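CysQ, sulfite synthesis pathway protein (Bacteroides thetaiotaomicron VPI-5482, PDB 3B8B) probably hydrolyses adenosine 3',5'-bisphosphate to AMP and phosphate with the help of magnesium, as a member of the inositol monophosphatase superfamily. Local coordinates at residues L101-P106 with A125-A130; E119-I124 with G135-P140; T244-T249 with Y274-L279. One frame throughout, in Å; residues are numbered along the deposited sequence.

Contact 1 of 3, residues L101-P106 with A125-A130; sequences LWIVDP and ALVQNA
Trp102 and Leu126 face each other as a non-hydrogen-bonded pair of two antiparallel strands, 101-105 and 125-128, and their side chains meet on one face of the sheet. CG of Trp102 stands anti to the carbonyl carbon (chi1 -63°), which lays the indole over the neighbouring strand. From its base outward, CB lies 3.9 Å from Ala125 O; CE3 comes closer to that oxygen, at 3.4 Å, and CZ3 meets CB of Leu126. The six-membered ring carries Leu126 CD1 over one face, 3.6 Å from its centroid and only 12° off the normal, a CH-pi contact by both measures. That methyl leans toward the bond shared by the two rings, close to CD2 and 3.7 Å from CE2. At the far side of the indole, NE1 is satisfied by Thr78 OG1.

The backbone bonds flank this pair: Leu101 and Val127 bond reciprocally, as do Ile103 and Ala125. The straightest runs from Val127 N to Leu101 O, 2.8 Å with 172° at the hydrogen. On the sheet face away from the indole, Ile103 CD1 touches Val127 CG2 at 3.6 Å, while Leu101 CD2 lies beside Val127 CB.

All six touching residues are buried. Both strands belong to the mixed sheet of the inositol monophosphatase fold, and strand 100-108 carries Asp105, a predicted magnesium ligand. Strand 82-84 pairs with its other edge, through backbone bonds of Trp102 and Val104 to Leu83. Helix 59-75 packs Leu75 against Trp102, and helix 246-258 meets the opposite face at Ile103 and Ala125.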
loop_
_atom_site.group_PDB
_atom_site.type_symbol
_atom_site.label_atom_id
_atom_site.label_comp_id
_atom_site.label_asym_id
_atom_site.label_seq_id
_atom_site.Cartn_x
_atom_site.Cartn_y
_atom_site.Cartn_z
ATOM N N LEU A 101 -2.467 14.930 -5.853
ATOM C CA LEU A 101 -3.016 14.757 -4.517
ATOM C C LEU A 101 -2.412 13.548 -3.835
ATOM O O LEU A 101 -1.945 12.614 -4.495
ATOM C CB LEU A 101 -4.543 14.617 -4.557
ATOM C CG LEU A 101 -5.107 13.294 -5.099
ATOM C CD1 LEU A 101 -6.587 13.113 -4.690
ATOM C CD2 LEU A 101 -4.960 13.240 -6.606
ATOM N N TRP A 102 -2.443 13.570 -2.505
ATOM C CA TRP A 102 -2.115 12.405 -1.711
ATOM C C TRP A 102 -3.380 11.564 -1.557
ATOM O O TRP A 102 -4.460 12.094 -1.306
ATOM C CB TRP A 102 -1.642 12.799 -0.320
ATOM C CG TRP A 102 -0.385 13.606 -0.307
ATOM C CD1 TRP A 102 -0.259 14.955 -0.093
ATOM C CD2 TRP A 102 0.948 13.105 -0.488
ATOM N NE1 TRP A 102 1.068 15.318 -0.142
ATOM C CE2 TRP A 102 1.832 14.214 -0.399
ATOM C CE3 TRP A 102 1.488 11.829 -0.717
ATOM C CZ2 TRP A 102 3.222 14.070 -0.510
ATOM C CZ3 TRP A 102 2.875 11.700 -0.864
ATOM C CH2 TRP A 102 3.715 12.803 -0.744
ATOM N N ILE A 103 -3.230 10.252 -1.699
ATOM C CA ILE A 103 -4.309 9.299 -1.437
ATOM C C ILE A 103 -3.796 8.327 -0.376
ATOM O O ILE A 103 -2.784 7.616 -0.587
ATOM C CB ILE A 103 -4.782 8.558 -2.698
ATOM C CG1 ILE A 103 -5.187 9.562 -3.777
ATOM C CG2 ILE A 103 -5.993 7.653 -2.347
ATOM C CD1 ILE A 103 -5.841 8.944 -5.019
ATOM N N VAL A 104 -4.487 8.329 0.765
ATOM C CA VAL A 104 -3.966 7.726 2.005
ATOM C C VAL A 104 -4.950 6.788 2.687
ATOM O O VAL A 104 -6.124 7.114 2.810
ATOM C CB VAL A 104 -3.631 8.856 3.000
ATOM C CG1 VAL A 104 -3.241 8.293 4.380
ATOM C CG2 VAL A 104 -2.508 9.755 2.422
ATOM N N ASP A 105 -4.469 5.625 3.112
ATOM C CA ASP A 105 -5.184 4.827 4.105
ATOM C C ASP A 105 -4.262 4.664 5.299
ATOM O O ASP A 105 -3.271 3.949 5.219
ATOM C CB ASP A 105 -5.652 3.470 3.601
ATOM C CG ASP A 105 -6.562 2.759 4.612
ATOM O OD1 ASP A 105 -6.714 3.246 5.753
ATOM O OD2 ASP A 105 -7.166 1.707 4.233
ATOM N N PRO A 106 -4.581 5.349 6.388
ATOM C CA PRO A 106 -3.683 5.294 7.560
ATOM C C PRO A 106 -3.527 3.906 8.167
ATOM O O PRO A 106 -2.505 3.620 8.794
ATOM C CB PRO A 106 -4.355 6.252 8.567
ATOM C CG PRO A 106 -5.211 7.140 7.717
ATOM C CD PRO A 106 -5.719 6.249 6.625
ATOM N N ALA A 125 0.156 7.393 -1.045
ATOM C CA ALA A 125 0.498 7.567 -2.440
ATOM C C ALA A 125 0.383 9.031 -2.839
ATOM O O ALA A 125 -0.554 9.725 -2.389
ATOM C CB ALA A 125 -0.463 6.747 -3.333
ATOM N N LEU A 126 1.278 9.446 -3.722
ATOM C CA LEU A 126 1.107 10.700 -4.472
ATOM C C LEU A 126 0.611 10.290 -5.846
ATOM O O LEU A 126 1.252 9.473 -6.537
ATOM C CB LEU A 126 2.403 11.508 -4.601
ATOM C CG LEU A 126 2.185 12.943 -5.087
ATOM C CD1 LEU A 126 1.405 13.755 -4.054
ATOM C CD2 LEU A 126 3.537 13.569 -5.424
ATOM N N VAL A 127 -0.518 10.869 -6.214
ATOM C CA VAL A 127 -1.189 10.621 -7.503
ATOM C C VAL A 127 -1.129 11.912 -8.336
ATOM O O VAL A 127 -1.406 13.000 -7.818
ATOM C CB VAL A 127 -2.630 10.171 -7.274
ATOM C CG1 VAL A 127 -3.445 10.205 -8.586
ATOM C CG2 VAL A 127 -2.660 8.753 -6.636
ATOM N N GLN A 128 -0.713 11.775 -9.593
ATOM C CA GLN A 128 -0.654 12.893 -10.501
ATOM C C GLN A 128 -1.310 12.505 -11.811
ATOM O O GLN A 128 -0.981 11.481 -12.416
ATOM C CB GLN A 128 0.785 13.333 -10.732
ATOM C CG GLN A 128 0.901 14.677 -11.400
ATOM C CD GLN A 128 2.259 15.289 -11.155
ATOM O OE1 GLN A 128 3.297 14.649 -11.389
ATOM N NE2 GLN A 128 2.270 16.506 -10.631
ATOM N N ASN A 129 -2.276 13.317 -12.219
ATOM C CA ASN A 129 -3.088 13.033 -13.412
ATOM C C ASN A 129 -3.567 11.574 -13.431
ATOM O O ASN A 129 -3.444 10.845 -14.432
ATOM C CB ASN A 129 -2.317 13.412 -14.664
ATOM C CG ASN A 129 -1.922 14.873 -14.661
ATOM O OD1 ASN A 129 -2.730 15.742 -14.317
ATOM N ND2 ASN A 129 -0.676 15.153 -15.024
ATOM N N ALA A 130 -4.097 11.161 -12.282
ATOM C CA ALA A 130 -4.789 9.884 -12.098
ATOM C C ALA A 130 -3.869 8.672 -12.026
ATOM O O ALA A 130 -4.349 7.553 -11.991
ATOM C CB ALA A 130 -5.823 9.667 -13.174
#

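Contact 2 of 3, residues E119-I124 with G135-P140; sequences EFTVNI and GVIYVP
Strands 121-124 and 135-139 run antiparallel at 169°, their axes 4.6 Å apart at closest approach. Two hydrogen-bonded pairs, Val122 with Tyr138 and Ile124 with Val136, bracket the non-hydrogen-bonded pair Asn123-Ile137. Each bonded pair exchanges two N-H...O bonds; that from Ile124 N to Val136 O spans 3.0 Å and is nearly straight at 172°. Between them the alpha carbons contribute as well, Ile137 CA lying 3.2 Å from Val122 O in a CA-H...O contact.

The segments belong to the beta hairpin of strands 121-128 and 131-139, inside the mixed sheet of the inositol monophosphatase fold. On the face bearing Asn123, Ile137 CG2 meets Thr121 CG2 at 3.9 Å, and Ile137 CG1 comes up to Asn123 OD1. The amide of Asn123 also turns back along its own strand: ND2 donates to Thr121 OG1 over 2.8 Å, with the hydroxyl 17° out of the amide plane. Thr121 OG1 can serve this donor because it sits between the backbone N and the carbonyl carbon; it also bonds Ser223 OG, while Asn123 OD1 bonds Ser224 OG.

On the face opposite Asn123, Val122 CB packs beside Tyr138 CB, and the phenol ends on Ile160 O. Past the last pair, Pro140 CD rests 3.5 Å from Phe120 O, and Phe120 meets Tyr42 and Phe113 edge-to-face.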
loop_
_atom_site.group_PDB
_atom_site.type_symbol
_atom_site.label_atom_id
_atom_site.label_comp_id
_atom_site.label_asym_id
_atom_site.label_seq_id
_atom_site.Cartn_x
_atom_site.Cartn_y
_atom_site.Cartn_z
ATOM N N GLU A 119 -0.688 -8.287 9.909
ATOM C CA GLU A 119 -0.272 -7.848 8.554
ATOM C C GLU A 119 -1.143 -6.712 8.007
ATOM O O GLU A 119 -1.641 -6.743 6.884
ATOM C CB GLU A 119 -0.157 -9.039 7.608
ATOM C CG GLU A 119 0.949 -10.002 8.083
ATOM C CD GLU A 119 1.133 -11.241 7.212
ATOM O OE1 GLU A 119 0.466 -11.349 6.160
ATOM O OE2 GLU A 119 1.984 -12.126 7.578
ATOM N N PHE A 120 -1.344 -5.731 8.875
ATOM C CA PHE A 120 -1.975 -4.453 8.497
ATOM C C PHE A 120 -0.872 -3.467 8.078
ATOM O O PHE A 120 0.310 -3.664 8.379
ATOM C CB PHE A 120 -2.821 -3.908 9.640
ATOM C CG PHE A 120 -2.087 -3.833 10.966
ATOM C CD1 PHE A 120 -1.295 -2.738 11.301
ATOM C CD2 PHE A 120 -2.173 -4.897 11.866
ATOM C CE1 PHE A 120 -0.623 -2.690 12.511
ATOM C CE2 PHE A 120 -1.511 -4.840 13.071
ATOM C CZ PHE A 120 -0.714 -3.775 13.383
ATOM N N THR A 121 -1.277 -2.404 7.373
ATOM C CA THR A 121 -0.326 -1.506 6.739
ATOM C C THR A 121 -0.797 -0.047 6.802
ATOM O O THR A 121 -1.994 0.248 6.930
ATOM C CB THR A 121 -0.168 -1.836 5.235
ATOM O OG1 THR A 121 -1.454 -1.721 4.598
ATOM C CG2 THR A 121 0.403 -3.255 5.005
ATOM N N VAL A 122 0.176 0.844 6.687
ATOM C CA VAL A 122 -0.050 2.261 6.410
ATOM C C VAL A 122 0.240 2.468 4.921
ATOM O O VAL A 122 1.253 1.948 4.414
ATOM C CB VAL A 122 0.902 3.142 7.244
ATOM C CG1 VAL A 122 0.590 4.632 7.024
ATOM C CG2 VAL A 122 0.827 2.796 8.756
ATOM N N ASN A 123 -0.633 3.211 4.227
ATOM C CA ASN A 123 -0.555 3.381 2.768
ATOM C C ASN A 123 -0.629 4.864 2.393
ATOM O O ASN A 123 -1.622 5.529 2.716
ATOM C CB ASN A 123 -1.673 2.629 2.032
ATOM C CG ASN A 123 -1.632 1.147 2.308
ATOM O OD1 ASN A 123 -1.086 0.397 1.522
ATOM N ND2 ASN A 123 -2.163 0.743 3.478
ATOM N N ILE A 124 0.430 5.370 1.763
ATOM C CA ILE A 124 0.498 6.782 1.297
ATOM C C ILE A 124 0.977 6.825 -0.160
ATOM O O ILE A 124 2.044 6.305 -0.473
ATOM C CB ILE A 124 1.414 7.629 2.180
ATOM C CG1 ILE A 124 0.888 7.670 3.625
ATOM C CG2 ILE A 124 1.503 9.076 1.614
ATOM C CD1 ILE A 124 1.878 8.374 4.579
ATOM N N GLY A 135 4.800 5.978 -3.878
ATOM C CA GLY A 135 4.070 5.206 -2.881
ATOM C C GLY A 135 4.948 4.783 -1.721
ATOM O O GLY A 135 6.130 4.539 -1.886
ATOM N N VAL A 136 4.327 4.676 -0.552
ATOM C CA VAL A 136 4.964 4.149 0.633
ATOM C C VAL A 136 3.974 3.228 1.311
ATOM O O VAL A 136 2.818 3.600 1.527
ATOM C CB VAL A 136 5.381 5.280 1.628
ATOM C CG1 VAL A 136 6.090 4.641 2.851
ATOM C CG2 VAL A 136 6.300 6.288 0.938
ATOM N N ILE A 137 4.440 2.024 1.640
ATOM C CA ILE A 137 3.693 1.106 2.498
ATOM C C ILE A 137 4.573 0.731 3.668
ATOM O O ILE A 137 5.728 0.321 3.463
ATOM C CB ILE A 137 3.293 -0.158 1.728
ATOM C CG1 ILE A 137 2.285 0.223 0.651
ATOM C CG2 ILE A 137 2.754 -1.279 2.654
ATOM C CD1 ILE A 137 1.941 -0.963 -0.323
ATOM N N TYR A 138 4.046 0.903 4.873
ATOM C CA TYR A 138 4.753 0.503 6.085
ATOM C C TYR A 138 3.957 -0.574 6.796
ATOM O O TYR A 138 2.737 -0.448 6.960
ATOM C CB TYR A 138 4.996 1.690 7.019
ATOM C CG TYR A 138 5.881 1.351 8.210
ATOM C CD1 TYR A 138 7.119 0.706 8.039
ATOM C CD2 TYR A 138 5.512 1.697 9.512
ATOM C CE1 TYR A 138 7.916 0.415 9.127
ATOM C CE2 TYR A 138 6.307 1.391 10.582
ATOM C CZ TYR A 138 7.503 0.776 10.396
ATOM O OH TYR A 138 8.301 0.511 11.488
ATOM N N VAL A 139 4.650 -1.651 7.172
ATOM C CA VAL A 139 4.065 -2.793 7.868
ATOM C C VAL A 139 4.565 -2.724 9.321
ATOM O O VAL A 139 5.678 -3.168 9.627
ATOM C CB VAL A 139 4.504 -4.139 7.240
ATOM C CG1 VAL A 139 3.669 -5.274 7.850
ATOM C CG2 VAL A 139 4.358 -4.101 5.703
ATOM N N PRO A 140 3.797 -2.053 10.200
ATOM C CA PRO A 140 4.380 -1.733 11.514
ATOM C C PRO A 140 4.849 -2.918 12.362
ATOM O O PRO A 140 5.896 -2.836 13.021
ATOM C CB PRO A 140 3.263 -0.946 12.210
ATOM C CG PRO A 140 2.459 -0.369 11.118
ATOM C CD PRO A 140 2.460 -1.433 10.039
#

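Contact 3 of 3, residues T244-T249 with Y274-L279; sequences TMEWDT and YNKEDL. With SO4 (sulfate ion), chain G.
Glu246 reaches from the start of helix 246-258 into the loop 274-279, and its carboxylate makes most of the polar contact there. OE1 accepts the backbone N-H of Asn275 at 2.7 Å, on its syn side and 20° out of the carboxylate plane. OE2 takes two donors: Lys276 N reaches its syn lone pair at 3.0 Å, and Lys276 NZ approaches from the anti side, forming a 2.8 Å salt bridge. Glu246 extends beyond CG (chi2 -172°), whereas the lysine chain bends at chi3 and chi4, bringing NZ back over the loop; NZ also bonds Leu280 O. Shortening Glu246 to an alanine removes both oxygens and is likely to leave the Lys276 ammonium without its anionic mate and the N-H groups of Asn275 and Lys276 without their acceptor.

One firm backbone bond ties the segments, Glu246 N to Leu279 O at 2.9 Å. Tyr274 OH lies 2.9 Å from Thr249 OG1, which sits in the plane of the phenol ring, but it also reaches His253 ND1, and its proton is not placed.

Apolar contact centres on Leu279: CD1 meets Trp247 CZ3 at 3.6 Å, and CB meets the selenomethionine methyl CE of Met245. Its other methyl, CD2, lies beside the Glu246 carboxylate.

Three donors, one of them charged, converge on one buried carboxylate, which is likely to favour its ionised form and to fix both its rotation and the loop's path beside the helix that carries Asp248, a predicted magnesium ligand.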
loop_
_atom_site.group_PDB
_atom_site.type_symbol
_atom_site.label_atom_id
_atom_site.label_comp_id
_atom_site.label_asym_id
_atom_site.label_seq_id
_atom_site.Cartn_x
_atom_site.Cartn_y
_atom_site.Cartn_z
ATOM N N THR A 244 -12.451 -2.934 -3.594
ATOM C CA THR A 244 -11.425 -2.295 -2.746
ATOM C C THR A 244 -11.517 -0.806 -3.036
ATOM O O THR A 244 -12.156 -0.417 -3.985
ATOM C CB THR A 244 -10.013 -2.797 -3.072
ATOM O OG1 THR A 244 -9.648 -2.423 -4.411
ATOM C CG2 THR A 244 -9.863 -4.307 -2.869
HETATM N N MSE A 245 -10.909 0.015 -2.178
HETATM C CA MSE A 245 -10.918 1.450 -2.316
HETATM C C MSE A 245 -9.568 1.944 -2.861
HETATM O O MSE A 245 -8.517 1.342 -2.608
HETATM C CB MSE A 245 -11.192 2.139 -0.961
HETATM C CG MSE A 245 -12.481 1.727 -0.297
HETATM SE SE MSE A 245 -14.017 2.258 -1.371
HETATM C CE MSE A 245 -14.039 4.093 -1.021
ATOM N N GLU A 246 -9.610 3.060 -3.575
ATOM C CA GLU A 246 -8.401 3.652 -4.171
ATOM C C GLU A 246 -7.225 3.760 -3.211
ATOM O O GLU A 246 -6.091 3.496 -3.572
ATOM C CB GLU A 246 -8.669 5.031 -4.728
ATOM C CG GLU A 246 -9.494 5.061 -6.023
ATOM C CD GLU A 246 -9.563 6.442 -6.630
ATOM O OE1 GLU A 246 -8.705 7.309 -6.288
ATOM O OE2 GLU A 246 -10.440 6.675 -7.485
ATOM N N TRP A 247 -7.516 4.182 -1.989
ATOM C CA TRP A 247 -6.471 4.379 -0.983
ATOM C C TRP A 247 -5.791 3.098 -0.532
ATOM O O TRP A 247 -4.713 3.147 0.053
ATOM C CB TRP A 247 -6.992 5.177 0.225
ATOM C CG TRP A 247 -8.304 4.831 0.755
ATOM C CD1 TRP A 247 -8.709 3.643 1.339
ATOM C CD2 TRP A 247 -9.430 5.693 0.784
ATOM N NE1 TRP A 247 -10.038 3.745 1.709
ATOM C CE2 TRP A 247 -10.491 4.992 1.388
ATOM C CE3 TRP A 247 -9.640 7.007 0.369
ATOM C CZ2 TRP A 247 -11.748 5.565 1.566
ATOM C CZ3 TRP A 247 -10.893 7.571 0.544
ATOM C CH2 TRP A 247 -11.925 6.845 1.130
ATOM N N ASP A 248 -6.391 1.928 -0.795
ATOM C CA ASP A 248 -5.723 0.690 -0.466
ATOM C C ASP A 248 -4.840 0.116 -1.560
ATOM O O ASP A 248 -4.096 -0.822 -1.312
ATOM C CB ASP A 248 -6.726 -0.289 0.069
ATOM C CG ASP A 248 -7.302 0.211 1.374
ATOM O OD1 ASP A 248 -6.509 0.807 2.183
ATOM O OD2 ASP A 248 -8.504 0.106 1.573
ATOM N N THR A 249 -4.964 0.661 -2.770
ATOM C CA THR A 249 -4.122 0.219 -3.861
ATOM C C THR A 249 -3.091 1.239 -4.355
ATOM O O THR A 249 -2.082 0.846 -4.936
ATOM C CB THR A 249 -4.946 -0.245 -5.083
ATOM O OG1 THR A 249 -5.736 0.812 -5.605
ATOM C CG2 THR A 249 -5.858 -1.464 -4.707
ATOM N N TYR A 274 -7.129 6.844 -10.675
ATOM C CA TYR A 274 -7.355 7.415 -9.355
ATOM C C TYR A 274 -7.988 8.801 -9.397
ATOM O O TYR A 274 -8.081 9.439 -10.465
ATOM C CB TYR A 274 -6.053 7.425 -8.549
ATOM C CG TYR A 274 -5.534 6.020 -8.338
ATOM C CD1 TYR A 274 -4.743 5.392 -9.295
ATOM C CD2 TYR A 274 -5.907 5.279 -7.215
ATOM C CE1 TYR A 274 -4.308 4.058 -9.128
ATOM C CE2 TYR A 274 -5.481 3.973 -7.046
ATOM C CZ TYR A 274 -4.696 3.355 -8.003
ATOM O OH TYR A 274 -4.293 2.036 -7.792
ATOM N N ASN A 275 -8.459 9.218 -8.221
ATOM C CA ASN A 275 -9.229 10.432 -8.022
ATOM C C ASN A 275 -10.498 10.408 -8.862
ATOM O O ASN A 275 -10.938 11.424 -9.408
ATOM C CB ASN A 275 -8.409 11.691 -8.299
ATOM C CG ASN A 275 -9.037 12.934 -7.658
ATOM O OD1 ASN A 275 -9.723 12.821 -6.643
ATOM N ND2 ASN A 275 -8.766 14.101 -8.217
ATOM N N LYS A 276 -11.091 9.221 -8.939
ATOM C CA LYS A 276 -12.311 9.015 -9.716
ATOM C C LYS A 276 -13.518 9.555 -8.960
ATOM O O LYS A 276 -13.444 9.791 -7.758
ATOM C CB LYS A 276 -12.513 7.521 -9.977
ATOM C CG LYS A 276 -11.346 6.817 -10.670
ATOM C CD LYS A 276 -11.726 5.409 -11.118
ATOM C CE LYS A 276 -12.451 4.617 -10.042
ATOM N NZ LYS A 276 -11.634 4.467 -8.760
ATOM N N GLU A 277 -14.650 9.693 -9.657
ATOM C CA GLU A 277 -15.878 10.110 -9.000
ATOM C C GLU A 277 -16.262 9.132 -7.902
ATOM O O GLU A 277 -16.601 9.550 -6.783
ATOM C CB GLU A 277 -17.022 10.283 -10.000
ATOM C CG GLU A 277 -18.271 10.792 -9.327
ATOM C CD GLU A 277 -19.233 11.419 -10.291
ATOM O OE1 GLU A 277 -19.237 11.004 -11.485
ATOM O OE2 GLU A 277 -19.970 12.326 -9.833
ATOM N N ASP A 278 -16.155 7.845 -8.203
ATOM C CA ASP A 278 -16.380 6.803 -7.229
ATOM C C ASP A 278 -15.027 6.241 -6.811
ATOM O O ASP A 278 -14.275 5.707 -7.650
ATOM C CB ASP A 278 -17.229 5.681 -7.812
ATOM C CG ASP A 278 -17.748 4.720 -6.748
ATOM O OD1 ASP A 278 -17.081 4.429 -5.737
ATOM O OD2 ASP A 278 -18.891 4.239 -6.927
ATOM N N LEU A 279 -14.716 6.330 -5.519
ATOM C CA LEU A 279 -13.430 5.860 -5.003
ATOM C C LEU A 279 -13.264 4.325 -4.878
ATOM O O LEU A 279 -12.188 3.818 -4.539
ATOM C CB LEU A 279 -13.128 6.550 -3.665
ATOM C CG LEU A 279 -12.955 8.072 -3.780
ATOM C CD1 LEU A 279 -12.790 8.664 -2.358
ATOM C CD2 LEU A 279 -11.757 8.469 -4.687
HETATM S S SO4 G . -14.421 9.151 -13.208
HETATM O O1 SO4 G . -14.793 7.730 -13.183
HETATM O O2 SO4 G . -12.969 9.302 -13.372
HETATM O O3 SO4 G . -14.812 9.783 -11.961
HETATM O O4 SO4 G . -15.120 9.813 -14.314
#

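In the fold
Contacts 1 and 2 lie in one sheet and share strand 121-128, their centres about 14 Å apart; a probable hydrogen bond from Asp105 N to Asn123 O, 2.9 Å, joins them, and Trp102 CE3 packs on Ile124 CG2. Contact 3 lies about 9 Å from contact 1, centre to centre, and about 16 Å from contact 2. It meets contact 1 where Ile103 CD1 comes 3.5 Å from Glu246 OE1 and where Ala130 O probably accepts from Tyr274 N. Between contacts 1 and 3, the predicted magnesium ligands Asp105 and Asp248 converge with Asp108, like charges whose very close approach as modelled is doubtful; the Asp108 side chain lies about 4 Å from that of Asn123 in contact 2.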